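Local structure of 7beta-hydroxysteroid dehydrogenase (Collinsella aerofaciens, 5FYD) at residues 17-29 with 212-224. The protein reduces the 7-oxo group of bile acids such as 7-oxolithocholate with NADPH, yielding ursodeoxycholate in that case. Residues are numbered along the deposited sequence; the frame is centred on the assembly and turned at random.
Sequences TEGVGKAFCEKIA and LTPEECVDEAFEK
Val218 sits as a knob in a hole formed by Val20, Ala23, Phe24 and Lys27. Its CG2 lies over the centre of one face of the Phe24 ring, 3.8 Å from the centroid, a CH-pi contact. The other methyl, CG1, meets Lys27 CB at 3.6 Å. Phe222 packs further along: its CE2 is 3.7 Å from Phe24 CE1, and its CZ touches Ile28 CG2. At the other end the Pro214 ring rests on the Gly19 backbone, with Pro214 CB 3.6 Å from Gly19 O, and also meets Val20 and Ala23.

Lys27 CG, anti to the backbone N (chi1 -178°), meets Phe222 CD2. The bend at chi2 then turns the rest of the chain toward Asp219. Its NZ makes a salt bridge to Asp219 OD1 at 2.9 Å, from above the carboxylate plane. A water links the same NZ to Asp219 O. A methionine in its place would probably leave the Asp219 carboxylate without this salt-bridge partner and the water without its link to NZ.

Both helices are N-capped: Glu18 OE2 accepts from Gly21 N, and Thr213 OG1 from Glu216 N. Residues 17-21 bind NADP(+) in this Rossmann-fold enzyme, and Pro214 packs against two of them, Gly19 and Val20. The helices cross at -53° on one side of the parallel sheet. On the sheet side, Phe24, Ala221 and Phe222 reach Ile139 of strand 136-143, and Val20 and Cys217 touch Leu186 of strand 179-186. Glu26 touches Tyr56 of helix 42-56.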
ATOM      1  N   THR A  17      -1.852 -15.796  -0.571  1.00 21.41           N
ATOM      2  CA  THR A  17      -2.708 -15.036  -1.501  1.00 26.35           C
ATOM      3  C   THR A  17      -2.051 -13.812  -2.135  1.00 31.21           C
ATOM      4  O   THR A  17      -2.375 -13.464  -3.261  1.00 37.27           O
ATOM      5  CB  THR A  17      -4.032 -14.657  -0.855  1.00 26.69           C
ATOM      6  OG1 THR A  17      -3.803 -14.213   0.484  1.00 27.86           O
ATOM      7  CG2 THR A  17      -4.926 -15.890  -0.828  1.00 28.09           C
ATOM      8  N   GLU A  18      -1.165 -13.148  -1.413  1.00 35.11           N
ATOM      9  CA  GLU A  18      -0.451 -12.010  -2.003  1.00 38.92           C
ATOM     10  C   GLU A  18       0.629 -12.503  -2.982  1.00 33.18           C
ATOM     11  O   GLU A  18       1.026 -13.659  -2.941  1.00 33.32           O
ATOM     12  CB  GLU A  18       0.130 -11.052  -0.936  1.00 42.57           C
ATOM     13  CG  GLU A  18       0.803 -11.653   0.300  1.00 45.67           C
ATOM     14  CD  GLU A  18       1.678 -12.844  -0.006  1.00 47.95           C
ATOM     15  OE1 GLU A  18       1.111 -13.946  -0.142  1.00 52.38           O
ATOM     16  OE2 GLU A  18       2.912 -12.684  -0.139  1.00 49.56           O
ATOM     17  N   GLY A  19       1.046 -11.601  -3.867  1.00 28.92           N
ATOM     18  CA  GLY A  19       2.200 -11.730  -4.736  1.00 25.58           C
ATOM     19  C   GLY A  19       3.167 -12.883  -4.563  1.00 22.16           C
ATOM     20  O   GLY A  19       3.090 -13.850  -5.318  1.00 19.26           O
ATOM     21  N   VAL A  20       4.103 -12.769  -3.612  1.00 20.68           N
ATOM     22  CA  VAL A  20       5.156 -13.782  -3.461  1.00 18.02           C
ATOM     23  C   VAL A  20       4.572 -15.142  -3.047  1.00 16.07           C
ATOM     24  O   VAL A  20       4.984 -16.178  -3.555  1.00 14.79           O
ATOM     25  CB  VAL A  20       6.287 -13.281  -2.524  1.00 19.56           C
ATOM     26  CG1 VAL A  20       7.211 -14.392  -2.078  1.00 19.07           C
ATOM     27  CG2 VAL A  20       7.091 -12.189  -3.241  1.00 19.98           C
ATOM     28  N   GLY A  21       3.586 -15.127  -2.151  1.00 14.91           N
ATOM     29  CA  GLY A  21       2.885 -16.339  -1.781  1.00 14.65           C
ATOM     30  C   GLY A  21       2.270 -17.068  -2.950  1.00 14.04           C
ATOM     31  O   GLY A  21       2.445 -18.271  -3.116  1.00 13.01           O
ATOM     32  N   LYS A  22       1.518 -16.316  -3.752  1.00 14.54           N
ATOM     33  CA  LYS A  22       0.897 -16.856  -4.925  1.00 15.51           C
ATOM     34  C   LYS A  22       1.926 -17.445  -5.884  1.00 14.66           C
ATOM     35  O   LYS A  22       1.723 -18.504  -6.463  1.00 13.58           O
ATOM     36  CB  LYS A  22       0.074 -15.777  -5.596  1.00 18.40           C
ATOM     37  CG  LYS A  22      -0.607 -16.260  -6.850  1.00 20.74           C
ATOM     38  CD  LYS A  22      -1.607 -15.257  -7.373  1.00 23.91           C
ATOM     39  CE  LYS A  22      -1.972 -15.657  -8.782  1.00 25.55           C
ATOM     40  NZ  LYS A  22      -2.983 -14.752  -9.367  1.00 29.57           N
ATOM     41  N   ALA A  23       3.038 -16.755  -6.052  1.00 13.33           N
ATOM     42  CA  ALA A  23       4.060 -17.245  -6.959  1.00 13.00           C
ATOM     43  C   ALA A  23       4.715 -18.531  -6.439  1.00 12.76           C
ATOM     44  O   ALA A  23       5.082 -19.397  -7.229  1.00 12.48           O
ATOM     45  CB  ALA A  23       5.093 -16.168  -7.226  1.00 13.37           C
ATOM     46  N   PHE A  24       4.845 -18.666  -5.109  1.00 12.52           N
ATOM     47  CA  PHE A  24       5.302 -19.949  -4.544  1.00 11.99           C
ATOM     48  C   PHE A  24       4.326 -21.089  -4.873  1.00 12.13           C
ATOM     49  O   PHE A  24       4.742 -22.197  -5.231  1.00 11.83           O
ATOM     50  CB  PHE A  24       5.533 -19.868  -3.022  1.00 12.07           C
ATOM     51  CG  PHE A  24       6.932 -19.450  -2.634  1.00 12.05           C
ATOM     52  CD1 PHE A  24       7.997 -20.327  -2.817  1.00 12.71           C
ATOM     53  CD2 PHE A  24       7.192 -18.179  -2.127  1.00 12.21           C
ATOM     54  CE1 PHE A  24       9.280 -19.947  -2.498  1.00 13.60           C
ATOM     55  CE2 PHE A  24       8.472 -17.794  -1.790  1.00 12.88           C
ATOM     56  CZ  PHE A  24       9.512 -18.685  -1.973  1.00 13.08           C
ATOM     57  N   CYS A  25       3.028 -20.826  -4.741  1.00 12.59           N
ATOM     58  CA  CYS A  25       2.008 -21.851  -5.029  1.00 13.20           C
ATOM     59  C   CYS A  25       2.127 -22.309  -6.477  1.00 13.77           C
ATOM     60  O   CYS A  25       2.150 -23.511  -6.766  1.00 13.39           O
ATOM     61  CB  CYS A  25       0.595 -21.320  -4.797  1.00 13.16           C
ATOM     62  SG  CYS A  25       0.184 -20.980  -3.059  1.00 14.04           S
ATOM     63  N   GLU A  26       2.233 -21.339  -7.377  1.00 14.04           N
ATOM     64  CA  GLU A  26       2.310 -21.654  -8.810  1.00 16.30           C
ATOM     65  C   GLU A  26       3.581 -22.417  -9.133  1.00 15.74           C
ATOM     66  O   GLU A  26       3.547 -23.379  -9.893  1.00 15.00           O
ATOM     67  CB  GLU A  26       2.194 -20.387  -9.665  1.00 18.32           C
ATOM     68  CG  GLU A  26       0.869 -19.677  -9.502  1.00 21.41           C
ATOM     69  CD  GLU A  26       0.864 -18.252 -10.055  1.00 24.97           C
ATOM     70  OE1 GLU A  26       1.931 -17.620 -10.174  1.00 30.05           O
ATOM     71  OE2 GLU A  26      -0.226 -17.754 -10.344  1.00 31.19           O
ATOM     72  N   LYS A  27       4.709 -22.009  -8.541  1.00 15.43           N
ATOM     73  CA  LYS A  27       5.999 -22.659  -8.810  1.00 15.56           C
ATOM     74  C   LYS A  27       6.013 -24.130  -8.342  1.00 14.21           C
ATOM     75  O   LYS A  27       6.411 -25.023  -9.105  1.00 13.42           O
ATOM     76  CB  LYS A  27       7.157 -21.878  -8.185  1.00 16.75           C
ATOM     77  CG  LYS A  27       8.538 -22.448  -8.450  1.00 19.34           C
ATOM     78  CD  LYS A  27       8.957 -22.386  -9.913  1.00 21.14           C
ATOM     79  CE  LYS A  27      10.449 -22.661 -10.061  1.00 24.14           C
ATOM     80  NZ  LYS A  27      10.995 -22.129 -11.340  1.00 25.76           N
ATOM     81  N   ILE A  28       5.549 -24.404  -7.121  1.00 13.37           N
ATOM     82  CA  ILE A  28       5.550 -25.781  -6.645  1.00 12.66           C
ATOM     83  C   ILE A  28       4.527 -26.658  -7.389  1.00 12.96           C
ATOM     84  O   ILE A  28       4.789 -27.824  -7.641  1.00 12.65           O
ATOM     85  CB  ILE A  28       5.459 -25.926  -5.099  1.00 13.09           C
ATOM     86  CG1 ILE A  28       4.092 -25.528  -4.570  1.00 13.12           C
ATOM     87  CG2 ILE A  28       6.596 -25.148  -4.410  1.00 12.93           C
ATOM     88  CD1 ILE A  28       3.898 -25.962  -3.133  1.00 13.71           C
ATOM     89  N   ALA A  29       3.397 -26.070  -7.780  1.00 12.55           N
ATOM     90  CA  ALA A  29       2.414 -26.779  -8.584  1.00 12.27           C
ATOM     91  C   ALA A  29       2.987 -27.125  -9.954  1.00 12.38           C
ATOM     92  O   ALA A  29       2.831 -28.258 -10.414  1.00 13.28           O
ATOM     93  CB  ALA A  29       1.157 -25.961  -8.712  1.00 12.49           C
ATOM     94  N   LEU A 212      11.480  -6.117  -8.346  1.00 29.89           N
ATOM     95  CA  LEU A 212      11.447  -7.424  -8.974  1.00 26.60           C
ATOM     96  C   LEU A 212      10.018  -7.917  -8.966  1.00 21.59           C
ATOM     97  O   LEU A 212       9.241  -7.524  -8.118  1.00 21.26           O
ATOM     98  CB  LEU A 212      12.320  -8.415  -8.185  1.00 29.02           C
ATOM     99  CG  LEU A 212      13.776  -7.999  -7.971  1.00 31.00           C
ATOM    100  CD1 LEU A 212      14.439  -8.978  -7.013  1.00 32.18           C
ATOM    101  CD2 LEU A 212      14.537  -7.934  -9.290  1.00 30.77           C
ATOM    102  N   THR A 213       9.677  -8.787  -9.900  1.00 19.93           N
ATOM    103  CA  THR A 213       8.384  -9.465  -9.858  1.00 19.67           C
ATOM    104  C   THR A 213       8.428 -10.617  -8.861  1.00 17.61           C
ATOM    105  O   THR A 213       9.500 -11.191  -8.613  1.00 16.67           O
ATOM    106  CB  THR A 213       7.947 -10.022 -11.209  1.00 21.04           C
ATOM    107  OG1 THR A 213       8.759 -11.149 -11.571  1.00 19.97           O
ATOM    108  CG2 THR A 213       7.992  -8.922 -12.296  1.00 21.90           C
ATOM    109  N   PRO A 214       7.275 -10.962  -8.283  1.00 17.57           N
ATOM    110  CA  PRO A 214       7.253 -12.118  -7.380  1.00 16.97           C
ATOM    111  C   PRO A 214       7.818 -13.383  -8.038  1.00 17.17           C
ATOM    112  O   PRO A 214       8.563 -14.146  -7.404  1.00 16.21           O
ATOM    113  CB  PRO A 214       5.767 -12.285  -7.063  1.00 17.41           C
ATOM    114  CG  PRO A 214       5.166 -10.925  -7.266  1.00 18.18           C
ATOM    115  CD  PRO A 214       5.976 -10.265  -8.341  1.00 18.28           C
ATOM    116  N   GLU A 215       7.480 -13.597  -9.309  1.00 18.55           N
ATOM    117  CA  GLU A 215       7.960 -14.771 -10.031  1.00 20.10           C
ATOM    118  C   GLU A 215       9.470 -14.844 -10.147  1.00 19.51           C
ATOM    119  O   GLU A 215      10.025 -15.930 -10.017  1.00 18.06           O
ATOM    120  CB  GLU A 215       7.332 -14.867 -11.419  1.00 24.74           C
ATOM    121  CG  GLU A 215       5.925 -15.413 -11.343  1.00 30.20           C
ATOM    122  CD  GLU A 215       5.210 -15.462 -12.677  1.00 35.01           C
ATOM    123  OE1 GLU A 215       5.878 -15.463 -13.742  1.00 40.32           O
ATOM    124  OE2 GLU A 215       3.964 -15.513 -12.642  1.00 39.82           O
ATOM    125  N   GLU A 216      10.135 -13.719 -10.407  1.00 19.12           N
ATOM    126  CA  GLU A 216      11.593 -13.718 -10.541  0.50 19.95           C
ATOM    127  C   GLU A 216      12.271 -13.993  -9.198  1.00 18.52           C
ATOM    128  O   GLU A 216      13.308 -14.665  -9.147  1.00 18.44           O
ATOM    129  CB  GLU A 216      12.076 -12.414 -11.189  0.50 21.38           C
ATOM    130  CG  GLU A 216      11.887 -12.456 -12.700  0.50 22.58           C
ATOM    131  CD  GLU A 216      11.274 -11.197 -13.256  0.50 23.82           C
ATOM    132  OE1 GLU A 216      11.532 -10.114 -12.684  0.50 24.13           O
ATOM    133  OE2 GLU A 216      10.518 -11.307 -14.251  0.50 24.27           O
ATOM    134  N   CYS A 217      11.668 -13.507  -8.108  1.00 16.84           N
ATOM    135  CA  CYS A 217      12.162 -13.815  -6.759  1.00 16.62           C
ATOM    136  C   CYS A 217      12.079 -15.311  -6.463  1.00 15.97           C
ATOM    137  O   CYS A 217      13.049 -15.920  -6.004  1.00 14.79           O
ATOM    138  CB  CYS A 217      11.362 -13.102  -5.689  1.00 16.81           C
ATOM    139  SG  CYS A 217      11.522 -11.305  -5.800  1.00 19.40           S
ATOM    140  N   VAL A 218      10.907 -15.888  -6.722  1.00 14.65           N
ATOM    141  CA  VAL A 218      10.721 -17.326  -6.525  1.00 14.81           C
ATOM    142  C   VAL A 218      11.600 -18.169  -7.448  1.00 14.80           C
ATOM    143  O   VAL A 218      12.160 -19.181  -7.025  1.00 13.66           O
ATOM    144  CB  VAL A 218       9.233 -17.696  -6.630  1.00 15.20           C
ATOM    145  CG1 VAL A 218       9.033 -19.194  -6.620  1.00 15.72           C
ATOM    146  CG2 VAL A 218       8.476 -17.063  -5.464  1.00 15.15           C
ATOM    147  N   ASP A 219      11.728 -17.755  -8.713  1.00 15.67           N
ATOM    148  CA  ASP A 219      12.621 -18.446  -9.629  1.00 17.12           C
ATOM    149  C   ASP A 219      14.068 -18.464  -9.112  1.00 14.80           C
ATOM    150  O   ASP A 219      14.708 -19.523  -9.105  1.00 14.41           O
ATOM    151  CB  ASP A 219      12.558 -17.843 -11.035  1.00 19.10           C
ATOM    152  CG  ASP A 219      11.327 -18.303 -11.812  1.00 23.57           C
ATOM    153  OD1 ASP A 219      10.678 -19.294 -11.402  1.00 25.18           O
ATOM    154  OD2 ASP A 219      11.020 -17.673 -12.846  1.00 27.11           O
ATOM    155  N   GLU A 220      14.558 -17.325  -8.633  1.00 13.74           N
ATOM    156  CA  GLU A 220      15.916 -17.285  -8.090  1.00 13.65           C
ATOM    157  C   GLU A 220      16.061 -18.174  -6.844  1.00 12.91           C
ATOM    158  O   GLU A 220      17.031 -18.917  -6.722  1.00 12.66           O
ATOM    159  CB  GLU A 220      16.353 -15.856  -7.772  1.00 14.14           C
ATOM    160  CG  GLU A 220      17.777 -15.814  -7.263  1.00 14.85           C
ATOM    161  CD  GLU A 220      18.344 -14.408  -7.120  1.00 15.61           C
ATOM    162  OE1 GLU A 220      17.626 -13.407  -7.310  1.00 16.66           O
ATOM    163  OE2 GLU A 220      19.535 -14.323  -6.799  1.00 15.47           O
ATOM    164  N   ALA A 221      15.082 -18.122  -5.939  1.00 12.81           N
ATOM    165  CA  ALA A 221      15.122 -18.986  -4.751  1.00 12.28           C
ATOM    166  C   ALA A 221      15.215 -20.486  -5.123  1.00 13.19           C
ATOM    167  O   ALA A 221      15.996 -21.237  -4.530  1.00 13.33           O
ATOM    168  CB  ALA A 221      13.901 -18.741  -3.874  1.00 12.48           C
ATOM    169  N   PHE A 222      14.431 -20.925  -6.094  1.00 12.91           N
ATOM    170  CA  PHE A 222      14.475 -22.333  -6.448  1.00 14.09           C
ATOM    171  C   PHE A 222      15.754 -22.700  -7.217  1.00 14.68           C
ATOM    172  O   PHE A 222      16.242 -23.803  -7.060  1.00 14.18           O
ATOM    173  CB  PHE A 222      13.225 -22.783  -7.185  1.00 13.92           C
ATOM    174  CG  PHE A 222      12.091 -23.114  -6.265  1.00 14.35           C
ATOM    175  CD1 PHE A 222      12.013 -24.346  -5.637  1.00 14.53           C
ATOM    176  CD2 PHE A 222      11.130 -22.164  -5.971  1.00 14.67           C
ATOM    177  CE1 PHE A 222      10.967 -24.638  -4.759  1.00 14.82           C
ATOM    178  CE2 PHE A 222      10.088 -22.453  -5.094  1.00 14.85           C
ATOM    179  CZ  PHE A 222       9.998 -23.698  -4.501  1.00 14.69           C
ATOM    180  N   GLU A 223      16.290 -21.777  -8.009  1.00 15.38           N
ATOM    181  CA  GLU A 223      17.575 -22.003  -8.695  1.00 17.20           C
ATOM    182  C   GLU A 223      18.703 -22.255  -7.696  1.00 15.73           C
ATOM    183  O   GLU A 223      19.553 -23.092  -7.939  1.00 15.87           O
ATOM    184  CB  GLU A 223      17.906 -20.843  -9.640  1.00 20.79           C
ATOM    185  CG  GLU A 223      17.118 -20.962 -10.946  1.00 25.72           C
ATOM    186  CD  GLU A 223      17.315 -19.804 -11.922  1.00 31.59           C
ATOM    187  OE1 GLU A 223      18.275 -19.007 -11.739  1.00 34.37           O
ATOM    188  OE2 GLU A 223      16.493 -19.695 -12.872  1.00 34.06           O
ATOM    189  N   LYS A 224      18.658 -21.583  -6.546  1.00 14.67           N
ATOM    190  CA  LYS A 224      19.727 -21.666  -5.541  1.00 14.75           C
ATOM    191  C   LYS A 224      19.461 -22.627  -4.373  1.00 13.96           C
ATOM    192  O   LYS A 224      20.345 -22.862  -3.546  1.00 13.28           O
ATOM    193  CB  LYS A 224      20.055 -20.253  -5.063  1.00 15.39           C
ATOM    194  CG  LYS A 224      20.676 -19.456  -6.213  1.00 16.22           C
ATOM    195  CD  LYS A 224      20.929 -18.008  -5.864  1.00 16.94           C
ATOM    196  CE  LYS A 224      21.649 -17.338  -7.023  1.00 18.32           C
ATOM    197  NZ  LYS A 224      21.683 -15.875  -6.860  1.00 18.38           N
TER
HETATM  198  O   HOH W   1      13.648 -21.692 -10.751  1.00 30.26           O